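Long-range contact in periplasmic chaperone Spy (Escherichia coli, PDB 5WO2), which acts as an ATP-independent periplasmic chaperone that limits protein aggregation and lets substrates fold while bound to its cradle-shaped homodimer: residues L5-Q11 and I79-Q84. Where two conformers were deposited one is given. Residue numbers count along the deposited sequence, not the author numbering.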
ATOM      1  N   LEU B   5     -13.063  21.274   5.911  1.00 79.68           N
ATOM      2  CA  LEU B   5     -12.700  21.631   7.270  1.00 71.17           C
ATOM      3  C   LEU B   5     -12.582  23.145   7.437  1.00 68.70           C
ATOM      4  O   LEU B   5     -12.431  23.622   8.550  1.00 68.66           O
ATOM      5  CB  LEU B   5     -11.383  20.955   7.665  1.00 68.75           C
ATOM      6  CG  LEU B   5     -11.312  19.430   7.589  1.00 69.01           C
ATOM      7  CD1 LEU B   5      -9.928  19.019   7.995  1.00 69.51           C
ATOM      8  CD2 LEU B   5     -12.352  18.747   8.461  1.00 68.23           C
ATOM      9  N   ASN B   6     -12.653  23.883   6.330  1.00 69.92           N
ATOM     10  CA  ASN B   6     -12.681  25.343   6.362  1.00 71.23           C
ATOM     11  C   ASN B   6     -11.347  25.897   6.816  1.00 71.47           C
ATOM     12  O   ASN B   6     -11.265  26.704   7.740  1.00 71.73           O
ATOM     13  CB  ASN B   6     -13.795  25.837   7.286  1.00 72.75           C
ATOM     14  CG  ASN B   6     -15.025  24.961   7.230  1.00 74.97           C
ATOM     15  OD1 ASN B   6     -15.113  24.049   6.403  1.00 77.55           O
ATOM     16  ND2 ASN B   6     -15.983  25.227   8.110  1.00 75.18           N
ATOM     17  N   LEU B   7     -10.285  25.441   6.174  1.00 72.14           N
ATOM     18  CA  LEU B   7      -8.951  25.710   6.695  1.00 73.27           C
ATOM     19  C   LEU B   7      -8.542  27.199   6.666  1.00 74.79           C
ATOM     20  O   LEU B   7      -8.553  27.849   5.636  1.00 76.32           O
ATOM     21  CB  LEU B   7      -7.935  24.882   5.926  1.00 73.47           C
ATOM     22  CG  LEU B   7      -8.109  23.363   6.072  1.00 72.30           C
ATOM     23  CD1 LEU B   7      -7.360  22.652   4.987  1.00 73.92           C
ATOM     24  CD2 LEU B   7      -7.619  22.920   7.440  1.00 71.58           C
ATOM     25  N   THR B   8      -8.185  27.714   7.836  1.00 75.56           N
ATOM     26  CA  THR B   8      -7.573  29.042   7.979  1.00 77.69           C
ATOM     27  C   THR B   8      -6.340  29.213   7.045  1.00 79.63           C
ATOM     28  O   THR B   8      -5.579  28.253   6.866  1.00 79.01           O
ATOM     29  CB  THR B   8      -7.147  29.248   9.466  1.00 78.11           C
ATOM     30  OG1 THR B   8      -8.256  29.693  10.258  1.00 77.70           O
ATOM     31  CG2 THR B   8      -6.054  30.233   9.585  1.00 81.21           C
ATOM     32  N   ASP B   9      -6.131  30.392   6.440  1.00 75.01           N
ATOM     33  CA  ASP B   9      -4.928  30.594   5.601  1.00 75.96           C
ATOM     34  C   ASP B   9      -3.659  30.349   6.419  1.00 73.60           C
ATOM     35  O   ASP B   9      -2.702  29.777   5.902  1.00 72.85           O
ATOM     36  CB  ASP B   9      -4.876  31.990   4.906  1.00 81.00           C
ATOM     37  CG  ASP B   9      -5.608  33.080   5.665  1.00 84.36           C
ATOM     38  OD1 ASP B   9      -6.529  32.742   6.437  1.00 84.00           O
ATOM     39  OD2 ASP B   9      -5.284  34.288   5.465  1.00 87.61           O
ATOM     40  N   ALA B  10      -3.654  30.724   7.694  1.00 73.08           N
ATOM     41  CA  ALA B  10      -2.581  30.294   8.598  1.00 71.32           C
ATOM     42  C   ALA B  10      -2.514  28.757   8.689  1.00 67.68           C
ATOM     43  O   ALA B  10      -1.427  28.165   8.812  1.00 66.25           O
ATOM     44  CB  ALA B  10      -2.762  30.900   9.992  1.00 71.78           C
ATOM     45  N   GLN B  11      -3.668  28.097   8.601  1.00 67.43           N
ATOM     46  CA  GLN B  11      -3.705  26.640   8.729  1.00 64.60           C
ATOM     47  C   GLN B  11      -3.117  25.998   7.468  1.00 65.00           C
ATOM     48  O   GLN B  11      -2.202  25.164   7.553  1.00 61.72           O
ATOM     49  CB  GLN B  11      -5.141  26.140   8.985  1.00 63.93           C
ATOM     50  CG  GLN B  11      -5.572  26.215  10.457  1.00 62.42           C
ATOM     51  CD  GLN B  11      -7.020  25.769  10.675  1.00 61.43           C
ATOM     52  OE1 GLN B  11      -7.891  26.012   9.849  1.00 62.59           O
ATOM     53  NE2 GLN B  11      -7.266  25.104  11.792  1.00 59.17           N
ATOM     54  N   ILE B  79      -3.183  21.155  14.206  1.00 47.19           N
ATOM     55  CA  ILE B  79      -3.406  22.571  13.876  1.00 52.71           C
ATOM     56  C   ILE B  79      -4.891  22.916  13.833  1.00 50.98           C
ATOM     57  O   ILE B  79      -5.240  24.059  13.588  1.00 52.53           O
ATOM     58  CB  ILE B  79      -2.789  22.988  12.517  1.00 56.71           C
ATOM     59  CG1 ILE B  79      -3.497  22.340  11.334  1.00 57.44           C
ATOM     60  CG2 ILE B  79      -1.325  22.675  12.480  1.00 58.44           C
ATOM     61  CD1 ILE B  79      -3.170  22.972  10.010  1.00 61.65           C
ATOM     62  N   LEU B  80      -5.769  21.932  14.046  1.00 48.76           N
ATOM     63  CA  LEU B  80      -7.217  22.139  13.886  1.00 47.35           C
ATOM     64  C   LEU B  80      -7.963  22.627  15.125  1.00 49.23           C
ATOM     65  O   LEU B  80      -7.561  22.338  16.249  1.00 51.31           O
ATOM     66  CB  LEU B  80      -7.891  20.835  13.444  1.00 42.70           C
ATOM     67  CG  LEU B  80      -7.453  20.170  12.131  1.00 42.39           C
ATOM     68  CD1 LEU B  80      -8.193  18.838  11.948  1.00 40.42           C
ATOM     69  CD2 LEU B  80      -7.672  21.082  10.952  1.00 45.50           C
ATOM     70  N   THR B  81      -9.070  23.351  14.900  1.00 50.00           N
ATOM     71  CA  THR B  81     -10.001  23.715  15.979  1.00 50.87           C
ATOM     72  C   THR B  81     -10.781  22.510  16.490  1.00 48.28           C
ATOM     73  O   THR B  81     -10.946  21.538  15.764  1.00 46.52           O
ATOM     74  CB  THR B  81     -11.027  24.735  15.517  1.00 53.31           C
ATOM     75  OG1 THR B  81     -11.898  24.115  14.564  1.00 53.12           O
ATOM     76  CG2 THR B  81     -10.349  25.953  14.898  1.00 55.59           C
ATOM     77  N   PRO B  82     -11.287  22.576  17.731  1.00 49.69           N
ATOM     78  CA  PRO B  82     -12.133  21.491  18.240  1.00 49.80           C
ATOM     79  C   PRO B  82     -13.235  21.077  17.272  1.00 49.38           C
ATOM     80  O   PRO B  82     -13.358  19.884  17.011  1.00 46.82           O
ATOM     81  CB  PRO B  82     -12.699  22.087  19.528  1.00 51.33           C
ATOM     82  CG  PRO B  82     -11.553  22.877  20.037  1.00 51.90           C
ATOM     83  CD  PRO B  82     -10.942  23.526  18.807  1.00 51.58           C
ATOM     84  N   GLU B  83     -14.005  22.014  16.722  1.00 53.06           N
ATOM     85  CA  GLU B  83     -15.017  21.623  15.736  1.00 54.11           C
ATOM     86  C   GLU B  83     -14.382  20.966  14.488  1.00 50.12           C
ATOM     87  O   GLU B  83     -14.921  20.004  13.952  1.00 50.70           O
ATOM     88  CB  GLU B  83     -15.888  22.828  15.325  1.00 61.99           C
ATOM     89  CG  GLU B  83     -15.116  24.116  15.087  1.00 70.43           C
ATOM     90  CD  GLU B  83     -14.960  24.993  16.351  1.00 75.34           C
ATOM     91  OE1 GLU B  83     -15.778  25.931  16.529  1.00 82.35           O
ATOM     92  OE2 GLU B  83     -14.022  24.755  17.155  1.00 75.15           O
ATOM     93  N   GLN B  84     -13.232  21.444  14.021  1.00 47.23           N
ATOM     94  CA  GLN B  84     -12.630  20.817  12.843  1.00 47.09           C
ATOM     95  C   GLN B  84     -12.098  19.396  13.149  1.00 44.67           C
ATOM     96  O   GLN B  84     -12.146  18.527  12.281  1.00 43.73           O
ATOM     97  CB  GLN B  84     -11.493  21.671  12.288  1.00 48.68           C
ATOM     98  CG  GLN B  84     -11.888  23.016  11.646  1.00 52.33           C
ATOM     99  CD  GLN B  84     -10.656  23.880  11.380  1.00 54.49           C
ATOM    100  OE1 GLN B  84      -9.762  23.968  12.218  1.00 54.63           O
ATOM    101  NE2 GLN B  84     -10.586  24.483  10.194  1.00 56.70           N
TER
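Gln11 and Gln84 meet amide to amide and are the two residues with the most surface buried by the contact (90 and 87 Å²). Their carboxamides form a reciprocal pair: Gln11 NE2 donates to Gln84 OE1 (2.8 Å, 171° at the hydrogen) and Gln84 NE2 donates to Gln11 OE1 (3.1 Å, 167°). Each NE2 has a second, main-chain acceptor on the opposite segment, Ile79 O for Gln11 (2.9 Å) and Leu5 O for Gln84 (2.6 Å). Each OE1 in turn accepts from the amide three residues earlier in its own segment: Thr8 N to Gln11 OE1 is 2.7 Å, and Thr81 N to Gln84 OE1 is 2.8 Å. These bonds fix both amide orientations. The helix starts differ, however. Gln84 N also donates to Thr81 OG1 (3.0 Å), completing a capping box, whereas the Thr8 side chain makes no capping bond. Beside this polar network, Leu5 points its CB toward 79-84; its CD1 lies 4.3 Å from Leu80 CD2, which Leu7 CD2 approaches to 4.0 Å. Leu5 also packs on Gln87 and Asn91, farther along helix 82-94. The sequences Leu7-Thr8-Asp9-Ala10-Gln11 and Leu80-Thr81-Pro82-Glu83-Gln84 are both LTXXQ repeats, so the contact joins the beginnings of helices 9-21 and 82-94 through the paired LTXXQ motifs that give the CpxP/Spy family its signature.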